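Peroxisomal membrane protein PEX15 (Saccharomyces cerevisiae, PDB 5VXV) anchors to the peroxisomal membrane the Pex1–Pex6 AAA-ATPase complex that extracts the Pex5 receptor from it. Local coordinates at residues 120-125 / 159-164; 32-35 / 40-43; 144-149 / 186-191; 10-15 / 49-54. One frame throughout, in Å; residues are numbered along the deposited sequence. Where two conformers were deposited one is given.

The four contacts are spread over the mainly helical, probably cytoplasmic part of the protein. Contact 2 is buried and wholly apolar, joining consecutive helices 32-37 and 39-51. Contact 4 also uses helix 39-51, about 16 Å away between centres, but lies on the surface, where an arginine and a phenylalanine share one isoleucine. Contacts 1 and 3 both involve helix 143-161: contact 3 sits near its start, a surface contact of leucine and valine methyls with one glutamine amide, whereas contact 1 lies at its end, partly buried, and is the one with a hydrogen bond between its segments. Contacts 1 and 2 lie on opposite sides of the chain's centre, as do contacts 1 and 4.

Contact 1: 120-125 / 159-164; sequences LELESI and VKLHHK
His162 reaches across to Glu123 and donates a hydrogen bond from NE2 to OE2, 2.6 Å long with an N-H...O angle of 154°. The acceptor lies in the plane of the imidazole, at its edge, but the donor meets OE2 from above the carboxylate plane, the two flat groups being turned 56° against each other. The two side chains come from opposite directions. Glu123 is extended beyond CG, with CG placed anti to its own carbonyl carbon (chi1 -73°), and this straight chain carries the carboxylate over to the ring. OE2 is gripped twice, since Lys158 adds a salt bridge. At the other nitrogen of the ring, ND1 is hydrogen-bonded to Glu116 OE2. Held by a carboxylate at each nitrogen, the imidazole has its rotation fixed and may well carry a positive charge.

Leu120 adds an apolar contact at the ring edge. Its CD1 lies 3.8 Å from His162 CE1, and the two side chains cross at about a right angle. Deeper in, Leu122 and Leu161 meet by their methyls, CD2 to CD1 at 4.3 Å, a looser apolar contact beneath the polar one. His163 follows with positive phi and a bond from its N to Lys160 O, while Lys164 N bonds to Val159 O; this Schellman motif ends helix 143-161 and turns the chain away just after His162. The contact thus ties the end of that helix to helix 112-136, while helix 91-108 packs against the leucines, with Ile102 on Leu122 and Ile105 on Leu161.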
loop_
_atom_site.group_PDB
_atom_site.type_symbol
_atom_site.label_atom_id
_atom_site.label_comp_id
_atom_site.label_asym_id
_atom_site.label_seq_id
_atom_site.Cartn_x
_atom_site.Cartn_y
_atom_site.Cartn_z
ATOM N N LEU A 120 -11.965 1.257 7.663
ATOM C CA LEU A 120 -12.023 0.233 8.703
ATOM C C LEU A 120 -11.770 -1.154 8.124
ATOM O O LEU A 120 -11.081 -1.974 8.741
ATOM C CB LEU A 120 -13.377 0.278 9.416
ATOM C CG LEU A 120 -13.426 1.112 10.700
ATOM C CD1 LEU A 120 -12.923 2.526 10.461
ATOM C CD2 LEU A 120 -14.842 1.139 11.275
ATOM N N GLU A 121 -12.325 -1.438 6.941
ATOM C CA GLU A 121 -12.048 -2.713 6.284
ATOM C C GLU A 121 -10.563 -2.865 5.990
ATOM O O GLU A 121 -9.985 -3.938 6.201
ATOM C CB GLU A 121 -12.853 -2.830 4.990
ATOM C CG GLU A 121 -14.347 -3.009 5.186
ATOM C CD GLU A 121 -15.078 -3.228 3.873
ATOM O OE1 GLU A 121 -14.434 -3.682 2.899
ATOM O OE2 GLU A 121 -16.292 -2.945 3.814
ATOM N N LEU A 122 -9.929 -1.800 5.495
ATOM C CA LEU A 122 -8.503 -1.862 5.197
ATOM C C LEU A 122 -7.685 -2.069 6.464
ATOM O O LEU A 122 -6.697 -2.811 6.459
ATOM C CB LEU A 122 -8.065 -0.585 4.483
ATOM C CG LEU A 122 -6.579 -0.490 4.134
ATOM C CD1 LEU A 122 -6.176 -1.589 3.158
ATOM C CD2 LEU A 122 -6.263 0.880 3.567
ATOM N N GLU A 123 -8.069 -1.405 7.557
ATOM C CA GLU A 123 -7.357 -1.585 8.817
ATOM C C GLU A 123 -7.314 -3.056 9.211
ATOM O O GLU A 123 -6.258 -3.582 9.582
ATOM C CB GLU A 123 -8.019 -0.754 9.917
ATOM C CG GLU A 123 -7.774 0.742 9.799
ATOM C CD GLU A 123 -8.573 1.544 10.807
ATOM O OE1 GLU A 123 -9.493 0.977 11.437
ATOM O OE2 GLU A 123 -8.282 2.746 10.969
ATOM N N SER A 124 -8.456 -3.740 9.124
ATOM C CA SER A 124 -8.504 -5.157 9.473
ATOM C C SER A 124 -7.647 -5.986 8.527
ATOM O O SER A 124 -6.897 -6.865 8.966
ATOM C CB SER A 124 -9.951 -5.653 9.456
ATOM O OG SER A 124 -10.714 -5.020 10.467
ATOM N N ILE A 125 -7.752 -5.725 7.222
ATOM C CA ILE A 125 -6.955 -6.465 6.246
ATOM C C ILE A 125 -5.471 -6.310 6.551
ATOM O O ILE A 125 -4.711 -7.288 6.553
ATOM C CB ILE A 125 -7.295 -5.998 4.819
ATOM C CG1 ILE A 125 -8.675 -6.524 4.414
ATOM C CG2 ILE A 125 -6.235 -6.460 3.817
ATOM C CD1 ILE A 125 -9.244 -5.883 3.165
ATOM N N VAL A 159 -3.632 8.185 10.216
ATOM C CA VAL A 159 -3.518 9.637 10.138
ATOM C C VAL A 159 -4.323 10.167 8.957
ATOM O O VAL A 159 -5.332 10.857 9.144
ATOM C CB VAL A 159 -2.040 10.070 10.040
ATOM C CG1 VAL A 159 -1.910 11.554 9.681
ATOM C CG2 VAL A 159 -1.319 9.787 11.347
ATOM N N LYS A 160 -3.896 9.843 7.734
ATOM C CA LYS A 160 -4.426 10.535 6.563
ATOM C C LYS A 160 -5.885 10.169 6.296
ATOM O O LYS A 160 -6.738 11.055 6.162
ATOM C CB LYS A 160 -3.564 10.229 5.338
ATOM C CG LYS A 160 -4.005 10.975 4.089
ATOM N N LEU A 161 -6.196 8.875 6.194
ATOM C CA LEU A 161 -7.551 8.494 5.801
ATOM C C LEU A 161 -8.582 8.897 6.849
ATOM O O LEU A 161 -9.742 9.153 6.508
ATOM C CB LEU A 161 -7.630 6.990 5.527
ATOM C CG LEU A 161 -7.025 6.496 4.203
ATOM C CD1 LEU A 161 -7.225 4.994 4.058
ATOM C CD2 LEU A 161 -7.614 7.221 2.996
ATOM N N HIS A 162 -8.189 8.965 8.119
ATOM C CA HIS A 162 -9.091 9.419 9.173
ATOM C C HIS A 162 -8.988 10.916 9.441
ATOM O O HIS A 162 -9.756 11.437 10.257
ATOM C CB HIS A 162 -8.820 8.659 10.476
ATOM C CG HIS A 162 -9.277 7.234 10.456
ATOM N ND1 HIS A 162 -10.588 6.875 10.223
ATOM C CD2 HIS A 162 -8.601 6.077 10.656
ATOM C CE1 HIS A 162 -10.697 5.559 10.273
ATOM N NE2 HIS A 162 -9.507 5.051 10.537
ATOM N N HIS A 163 -8.067 11.621 8.782
ATOM C CA HIS A 163 -7.875 13.053 9.010
ATOM C C HIS A 163 -7.591 13.329 10.485
ATOM O O HIS A 163 -8.185 14.217 11.102
ATOM C CB HIS A 163 -9.092 13.852 8.536
ATOM C CG HIS A 163 -9.628 13.413 7.210
ATOM N ND1 HIS A 163 -9.071 13.807 6.012
ATOM C CD2 HIS A 163 -10.679 12.619 6.892
ATOM C CE1 HIS A 163 -9.753 13.273 5.015
ATOM N NE2 HIS A 163 -10.733 12.546 5.521
ATOM N N LYS A 164 -6.635 12.579 11.041
ATOM C CA LYS A 164 -6.329 12.587 12.467
ATOM C C LYS A 164 -4.847 12.865 12.687
ATOM O O LYS A 164 -3.997 12.353 11.955
ATOM C CB LYS A 164 -6.718 11.243 13.096
ATOM C CG LYS A 164 -6.501 11.145 14.594
ATOM C CD LYS A 164 -7.145 9.884 15.150
ATOM C CE LYS A 164 -6.962 9.775 16.653
#

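Contact 2: 32-35 / 40-43; sequences ITVF and MILD
Phe35 and Leu42 form the tight part of this contact. Leu42 sets its CD1 methyl over one face of the phenyl ring, 3.8 Å from the centroid and 19° off the ring normal, a CH-pi contact displaced a little toward the rim at CD2, which is 3.6 Å from CD1 of Leu42. The two torsions of Leu42, chi1 173° and chi2 58°, together bring CD1 over the ring, and Leu42 CB settles 3.9 Å from Phe35 CB as well. The backbones are correspondingly close: the CA atoms of Phe35 and Leu42 lie 4.9 Å apart. Phe45 also meets the Phe35 ring, and Ile83 of helix 75-86 touches Leu42.

The contact at the ring edge is looser, with Ile41 CG2 4.2 Å from Phe35 CE1. The solvent side is at Val34, which is partly exposed yet keeps close contact with the buried Ile41, Val34 CG1 lying 3.8 Å from Ile41 CD1. Phe29 touches both of these side chains. No hydrogen bond joins the two segments, which belong to helices 32-37 and 39-51, following each other almost without a linker. Between these two segments the contact is hydrocarbon and aromatic only, so it rests on dispersion and burial, with the ring face giving the closest fit.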
loop_
_atom_site.group_PDB
_atom_site.type_symbol
_atom_site.label_atom_id
_atom_site.label_comp_id
_atom_site.label_asym_id
_atom_site.label_seq_id
_atom_site.Cartn_x
_atom_site.Cartn_y
_atom_site.Cartn_z
ATOM N N ILE A 32 -7.771 -9.866 -13.881
ATOM C CA ILE A 32 -7.224 -10.835 -12.933
ATOM C C ILE A 32 -6.823 -12.124 -13.641
ATOM O O ILE A 32 -5.846 -12.776 -13.249
ATOM C CB ILE A 32 -8.234 -11.103 -11.795
ATOM C CG1 ILE A 32 -7.682 -12.134 -10.802
ATOM C CG2 ILE A 32 -9.571 -11.579 -12.351
ATOM C CD1 ILE A 32 -6.441 -11.683 -10.054
ATOM N N THR A 33 -7.560 -12.518 -14.683
ATOM C CA THR A 33 -7.211 -13.734 -15.412
ATOM C C THR A 33 -5.846 -13.601 -16.074
ATOM O O THR A 33 -5.063 -14.558 -16.104
ATOM C CB THR A 33 -8.282 -14.049 -16.458
ATOM O OG1 THR A 33 -9.555 -14.185 -15.815
ATOM C CG2 THR A 33 -7.952 -15.343 -17.197
ATOM N N VAL A 34 -5.547 -12.421 -16.618
ATOM C CA VAL A 34 -4.231 -12.179 -17.197
ATOM C C VAL A 34 -3.172 -12.130 -16.103
ATOM O O VAL A 34 -2.083 -12.698 -16.249
ATOM C CB VAL A 34 -4.256 -10.884 -18.031
ATOM C CG1 VAL A 34 -2.863 -10.536 -18.547
ATOM C CG2 VAL A 34 -5.233 -11.024 -19.194
ATOM N N PHE A 35 -3.478 -11.461 -14.987
ATOM C CA PHE A 35 -2.525 -11.368 -13.885
ATOM C C PHE A 35 -2.099 -12.748 -13.399
ATOM O O PHE A 35 -0.912 -12.984 -13.141
ATOM C CB PHE A 35 -3.133 -10.576 -12.724
ATOM C CG PHE A 35 -3.376 -9.118 -13.021
ATOM C CD1 PHE A 35 -2.734 -8.477 -14.070
ATOM C CD2 PHE A 35 -4.244 -8.383 -12.229
ATOM C CE1 PHE A 35 -2.964 -7.135 -14.327
ATOM C CE2 PHE A 35 -4.476 -7.043 -12.480
ATOM C CZ PHE A 35 -3.837 -6.420 -13.529
HETATM N N MSE A 40 4.529 -10.863 -14.416
HETATM C CA MSE A 40 5.191 -9.584 -14.667
HETATM C C MSE A 40 4.222 -8.531 -15.205
HETATM O O MSE A 40 4.472 -7.332 -15.073
HETATM C CB MSE A 40 6.370 -9.762 -15.628
HETATM C CG MSE A 40 7.627 -10.356 -14.986
HETATM SE SE MSE A 40 8.249 -9.386 -13.392
HETATM C CE MSE A 40 7.446 -10.516 -12.019
ATOM N N ILE A 41 3.111 -8.971 -15.801
ATOM C CA ILE A 41 2.062 -8.025 -16.166
ATOM C C ILE A 41 1.425 -7.442 -14.911
ATOM O O ILE A 41 1.189 -6.230 -14.819
ATOM C CB ILE A 41 1.019 -8.697 -17.078
ATOM C CG1 ILE A 41 1.674 -9.122 -18.396
ATOM C CG2 ILE A 41 -0.155 -7.747 -17.340
ATOM C CD1 ILE A 41 0.734 -9.785 -19.396
ATOM N N LEU A 42 1.136 -8.292 -13.922
ATOM C CA LEU A 42 0.639 -7.794 -12.643
ATOM C C LEU A 42 1.663 -6.884 -11.977
ATOM O O LEU A 42 1.311 -5.823 -11.450
ATOM C CB LEU A 42 0.288 -8.971 -11.732
ATOM C CG LEU A 42 -0.093 -8.655 -10.283
ATOM C CD1 LEU A 42 -1.278 -7.713 -10.216
ATOM C CD2 LEU A 42 -0.394 -9.949 -9.537
ATOM N N ASP A 43 2.938 -7.280 -12.000
ATOM C CA ASP A 43 3.978 -6.476 -11.366
ATOM C C ASP A 43 4.058 -5.087 -11.994
ATOM O O ASP A 43 4.180 -4.084 -11.283
ATOM C CB ASP A 43 5.322 -7.197 -11.469
ATOM C CG ASP A 43 6.252 -6.873 -10.316
ATOM O OD1 ASP A 43 5.795 -6.884 -9.152
ATOM O OD2 ASP A 43 7.447 -6.616 -10.571
#

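Contact 3: 144-149 / 186-191; sequences VGLQEL and KGLYLS
Apolar contacts join Val144 and Leu146 on helix 143-161 to Leu190 and Leu188 in the chain leaving helix 181-187. Leu190 buries the largest area here. Its CD2 lies 3.9 Å from Val144 CG2, the two side chains crossing at about a right angle. Leu146 and Leu188 meet more loosely, CD2 to CD1 at 4.4 Å, and Leu188 also packs on Ile196.

The second kind of contact is polar against apolar. Gln147, extended with CG anti to the backbone N (chi1 -180°), lays its amide oxygen across the fork of Leu190: OE1 is 3.2 Å from CD1 and 3.3 Å from CD2. This is close van der Waals contact without a hydrogen bond. The nitrogen of the same amide, NE2, is bonded to Glu151 OE2, which is consistent with the amide orientation that turns OE1 to the methyls. Ala199 of helix 196-217 touches both Gln147 and Leu190.

Leu190 and Ser191 both face Val194 in a classic beta bulge, where the chain turns a corner at Leu190. With no hydrogen bond between the two segments, their attachment at the surface rests on van der Waals contact, of methyls with methyls and of an amide oxygen with methyls.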
loop_
_atom_site.group_PDB
_atom_site.type_symbol
_atom_site.label_atom_id
_atom_site.label_comp_id
_atom_site.label_asym_id
_atom_site.label_seq_id
_atom_site.Cartn_x
_atom_site.Cartn_y
_atom_site.Cartn_z
ATOM N N VAL A 144 13.412 -3.532 6.241
ATOM C CA VAL A 144 13.041 -2.251 5.640
ATOM C C VAL A 144 11.608 -2.298 5.126
ATOM O O VAL A 144 10.838 -1.344 5.303
ATOM C CB VAL A 144 14.034 -1.872 4.527
ATOM C CG1 VAL A 144 13.587 -0.593 3.817
ATOM C CG2 VAL A 144 15.423 -1.687 5.111
ATOM N N GLY A 145 11.224 -3.400 4.486
ATOM C CA GLY A 145 9.853 -3.532 4.024
ATOM C C GLY A 145 8.854 -3.528 5.165
ATOM O O GLY A 145 7.753 -2.983 5.037
ATOM N N LEU A 146 9.222 -4.135 6.296
ATOM C CA LEU A 146 8.316 -4.178 7.441
ATOM C C LEU A 146 8.161 -2.800 8.072
ATOM O O LEU A 146 7.045 -2.398 8.418
ATOM C CB LEU A 146 8.813 -5.196 8.469
ATOM C CG LEU A 146 7.959 -5.351 9.731
ATOM C CD1 LEU A 146 6.501 -5.625 9.390
ATOM C CD2 LEU A 146 8.517 -6.463 10.605
ATOM N N GLN A 147 9.259 -2.050 8.217
ATOM C CA GLN A 147 9.142 -0.665 8.663
ATOM C C GLN A 147 8.185 0.107 7.766
ATOM O O GLN A 147 7.307 0.828 8.250
ATOM C CB GLN A 147 10.511 0.022 8.684
ATOM C CG GLN A 147 10.431 1.479 9.153
ATOM C CD GLN A 147 11.732 2.241 9.003
ATOM O OE1 GLN A 147 12.725 1.714 8.506
ATOM N NE2 GLN A 147 11.724 3.498 9.426
ATOM N N GLU A 148 8.339 -0.036 6.447
ATOM C CA GLU A 148 7.472 0.688 5.522
ATOM C C GLU A 148 6.016 0.281 5.704
ATOM O O GLU A 148 5.116 1.129 5.669
ATOM C CB GLU A 148 7.917 0.446 4.077
ATOM C CG GLU A 148 7.106 1.229 3.043
ATOM C CD GLU A 148 7.593 1.022 1.619
ATOM O OE1 GLU A 148 7.476 -0.105 1.097
ATOM O OE2 GLU A 148 8.097 1.994 1.018
ATOM N N LEU A 149 5.767 -1.016 5.893
ATOM C CA LEU A 149 4.401 -1.505 6.057
ATOM C C LEU A 149 3.734 -0.872 7.273
ATOM O O LEU A 149 2.587 -0.412 7.202
ATOM C CB LEU A 149 4.414 -3.031 6.174
ATOM C CG LEU A 149 3.085 -3.711 6.510
ATOM C CD1 LEU A 149 2.043 -3.431 5.437
ATOM C CD2 LEU A 149 3.296 -5.205 6.691
ATOM N N LYS A 186 11.066 -4.557 18.190
ATOM C CA LYS A 186 12.177 -4.172 19.054
ATOM C C LYS A 186 13.404 -5.051 18.863
ATOM O O LYS A 186 14.515 -4.618 19.188
ATOM C CB LYS A 186 11.764 -4.228 20.529
ATOM C CG LYS A 186 10.803 -3.133 20.961
ATOM C CD LYS A 186 10.601 -3.140 22.474
ATOM C CE LYS A 186 11.808 -2.570 23.212
ATOM N NZ LYS A 186 11.566 -2.447 24.677
ATOM N N GLY A 187 13.233 -6.270 18.355
ATOM C CA GLY A 187 14.319 -7.208 18.191
ATOM C C GLY A 187 14.948 -7.228 16.819
ATOM O O GLY A 187 15.905 -7.978 16.606
ATOM N N LEU A 188 14.439 -6.433 15.883
ATOM C CA LEU A 188 14.972 -6.338 14.532
ATOM C C LEU A 188 15.552 -4.947 14.327
ATOM O O LEU A 188 14.958 -3.950 14.753
ATOM C CB LEU A 188 13.882 -6.616 13.497
ATOM C CG LEU A 188 13.243 -8.001 13.584
ATOM C CD1 LEU A 188 11.969 -8.042 12.760
ATOM C CD2 LEU A 188 14.218 -9.070 13.123
ATOM N N TYR A 189 16.707 -4.877 13.670
ATOM C CA TYR A 189 17.504 -3.660 13.643
ATOM C C TYR A 189 17.711 -3.166 12.221
ATOM O O TYR A 189 18.078 -3.938 11.329
ATOM C CB TYR A 189 18.848 -3.892 14.332
ATOM C CG TYR A 189 18.678 -4.104 15.812
ATOM C CD1 TYR A 189 18.598 -3.023 16.677
ATOM C CD2 TYR A 189 18.559 -5.380 16.342
ATOM C CE1 TYR A 189 18.427 -3.208 18.033
ATOM C CE2 TYR A 189 18.387 -5.573 17.698
ATOM C CZ TYR A 189 18.320 -4.483 18.538
ATOM O OH TYR A 189 18.149 -4.669 19.889
ATOM N N LEU A 190 17.465 -1.870 12.027
ATOM C CA LEU A 190 17.829 -1.187 10.794
ATOM C C LEU A 190 19.298 -0.794 10.793
ATOM O O LEU A 190 19.926 -0.742 9.730
ATOM C CB LEU A 190 16.947 0.049 10.621
ATOM C CG LEU A 190 15.478 -0.275 10.350
ATOM C CD1 LEU A 190 14.556 0.796 10.906
ATOM C CD2 LEU A 190 15.259 -0.444 8.855
ATOM N N SER A 191 19.845 -0.517 11.971
ATOM C CA SER A 191 21.260 -0.232 12.158
ATOM C C SER A 191 21.580 -0.521 13.617
ATOM O O SER A 191 20.691 -0.835 14.411
ATOM C CB SER A 191 21.598 1.213 11.778
ATOM O OG SER A 191 20.812 2.132 12.519
#

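Contact 4: 10-15 / 49-54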
loop_
_atom_site.group_PDB
_atom_site.type_symbol
_atom_site.label_atom_id
_atom_site.label_comp_id
_atom_site.label_asym_id
_atom_site.label_seq_id
_atom_site.Cartn_x
_atom_site.Cartn_y
_atom_site.Cartn_z
ATOM N N ASN A 10 8.086 -0.116 -22.230
ATOM C CA ASN A 10 8.835 1.042 -22.710
ATOM C C ASN A 10 8.206 2.343 -22.233
ATOM O O ASN A 10 8.916 3.294 -21.886
ATOM C CB ASN A 10 8.922 1.013 -24.236
ATOM C CG ASN A 10 9.793 -0.116 -24.748
ATOM O OD1 ASN A 10 10.570 -0.702 -23.995
ATOM N ND2 ASN A 10 9.672 -0.424 -26.036
ATOM N N LEU A 11 6.873 2.409 -22.212
ATOM C CA LEU A 11 6.201 3.589 -21.682
ATOM C C LEU A 11 6.496 3.769 -20.197
ATOM O O LEU A 11 6.687 4.897 -19.726
ATOM C CB LEU A 11 4.695 3.484 -21.928
ATOM C CG LEU A 11 4.273 3.629 -23.393
ATOM C CD1 LEU A 11 2.849 3.145 -23.601
ATOM C CD2 LEU A 11 4.411 5.077 -23.847
ATOM N N PHE A 12 6.538 2.668 -19.444
ATOM C CA PHE A 12 6.870 2.754 -18.026
ATOM C C PHE A 12 8.285 3.284 -17.825
ATOM O O PHE A 12 8.517 4.157 -16.979
ATOM C CB PHE A 12 6.709 1.380 -17.375
ATOM C CG PHE A 12 7.017 1.367 -15.906
ATOM C CD1 PHE A 12 6.037 1.677 -14.978
ATOM C CD2 PHE A 12 8.287 1.043 -15.451
ATOM C CE1 PHE A 12 6.315 1.670 -13.626
ATOM C CE2 PHE A 12 8.571 1.035 -14.094
ATOM C CZ PHE A 12 7.582 1.349 -13.183
ATOM N N ILE A 13 9.242 2.773 -18.602
ATOM C CA ILE A 13 10.633 3.205 -18.475
ATOM C C ILE A 13 10.746 4.711 -18.680
ATOM O O ILE A 13 11.521 5.390 -17.994
ATOM C CB ILE A 13 11.512 2.422 -19.469
ATOM C CG1 ILE A 13 11.556 0.943 -19.071
ATOM C CG2 ILE A 13 12.924 3.003 -19.531
ATOM C CD1 ILE A 13 12.121 0.030 -20.138
ATOM N N LYS A 14 9.979 5.256 -19.623
ATOM C CA LYS A 14 9.976 6.690 -19.887
ATOM C C LYS A 14 9.145 7.476 -18.881
ATOM O O LYS A 14 9.048 8.701 -19.009
ATOM C CB LYS A 14 9.450 6.956 -21.302
ATOM C CG LYS A 14 10.297 6.337 -22.402
ATOM C CD LYS A 14 9.659 6.508 -23.775
ATOM C CE LYS A 14 10.042 7.832 -24.415
ATOM N N ARG A 15 8.559 6.804 -17.888
ATOM C CA ARG A 15 7.656 7.430 -16.922
ATOM C C ARG A 15 6.488 8.126 -17.617
ATOM O O ARG A 15 5.960 9.128 -17.126
ATOM C CB ARG A 15 8.405 8.398 -16.000
ATOM C CG ARG A 15 9.149 7.685 -14.873
ATOM C CD ARG A 15 9.749 8.652 -13.855
ATOM N NE ARG A 15 8.734 9.335 -13.052
ATOM C CZ ARG A 15 8.297 8.925 -11.861
ATOM N NH1 ARG A 15 7.374 9.633 -11.221
ATOM N NH2 ARG A 15 8.770 7.816 -11.303
ATOM N N CYS A 49 0.556 1.914 -11.171
ATOM C CA CYS A 49 -0.485 2.530 -10.356
ATOM C C CYS A 49 0.091 3.198 -9.117
ATOM O O CYS A 49 -0.445 4.214 -8.658
ATOM C CB CYS A 49 -1.526 1.484 -9.957
ATOM S SG CYS A 49 -2.590 0.982 -11.324
ATOM N N ASP A 50 1.178 2.654 -8.564
ATOM C CA ASP A 50 1.768 3.251 -7.371
ATOM C C ASP A 50 2.360 4.624 -7.663
ATOM O O ASP A 50 2.462 5.456 -6.754
ATOM C CB ASP A 50 2.838 2.324 -6.790
ATOM C CG ASP A 50 3.265 2.730 -5.384
ATOM O OD1 ASP A 50 2.383 2.987 -4.535
ATOM O OD2 ASP A 50 4.486 2.795 -5.128
ATOM N N ILE A 51 2.751 4.884 -8.914
ATOM C CA ILE A 51 3.328 6.178 -9.264
ATOM C C ILE A 51 2.241 7.222 -9.513
ATOM O O ILE A 51 2.454 8.411 -9.254
ATOM C CB ILE A 51 4.251 6.037 -10.488
ATOM C CG1 ILE A 51 5.460 5.161 -10.144
ATOM C CG2 ILE A 51 4.729 7.406 -10.973
ATOM C CD1 ILE A 51 6.272 4.723 -11.348
HETATM N N MSE A 52 1.082 6.818 -10.024
HETATM C CA MSE A 52 -0.004 7.766 -10.282
HETATM C C MSE A 52 -0.384 8.515 -9.006
HETATM O O MSE A 52 -0.613 7.883 -7.979
HETATM C CB MSE A 52 -1.239 7.046 -10.830
HETATM C CG MSE A 52 -1.075 6.446 -12.215
HETATM SE SE MSE A 52 -0.760 7.762 -13.619
HETATM C CE MSE A 52 -2.158 9.053 -13.193
ATOM N N PRO A 53 -0.456 9.851 -9.061
ATOM C CA PRO A 53 -0.934 10.590 -7.875
ATOM C C PRO A 53 -2.310 10.140 -7.424
ATOM O O PRO A 53 -2.570 10.037 -6.219
ATOM C CB PRO A 53 -0.943 12.054 -8.342
ATOM C CG PRO A 53 -0.074 12.103 -9.535
ATOM C CD PRO A 53 -0.113 10.752 -10.175
ATOM N N SER A 54 -3.200 9.874 -8.376
ATOM C CA SER A 54 -4.539 9.377 -8.092
ATOM C C SER A 54 -5.055 8.705 -9.356
ATOM O O SER A 54 -4.437 8.787 -10.420
ATOM C CB SER A 54 -5.475 10.502 -7.640
ATOM O OG SER A 54 -5.829 11.336 -8.726
#
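The backbone bond from Arg15 N to Phe12 O, 2.8 Å long, links the two residues that meet Ile51 on the other helix. It belongs to a Schellman motif: Arg15 has positive phi (56°), and helix 3-13 ends in this turn. Ring and guanidinium both address the one isoleucine.

Ile51 alone carries the second segment's side of the contact. Its CD1 approaches the phenyl ring obliquely, 3.8 Å from Phe12 CE1 and 4.1 Å from CZ. The same methyl also meets the arginine, lying 4.0 Å from Arg15 NH2. The branch methyl CG2 turns to Arg15, 3.5 Å from NH1, again at a slant to the guanidinium, with the arginine CZ at 4.0 Å. The arginine chain that brings the guanidinium here is bent at chi3 (69°). These contacts are van der Waals only, with no hydrogen bond across the segments, and the charged group lies at the surface beside hydrocarbon.

Phe12 reaches Ile51 with its CG anti to the backbone N (chi1 -179°), and the same ring also touches Leu44 and Ser47 further back on helix 39-51, as well as Ile17 of helix 17-27. Two helices far apart in sequence thus meet at their C-terminal ends: the Schellman C-cap of helix 3-13 packs beside the end of helix 39-51, a surface contact between helix ends in a mainly helical, probably cytoplasmic domain.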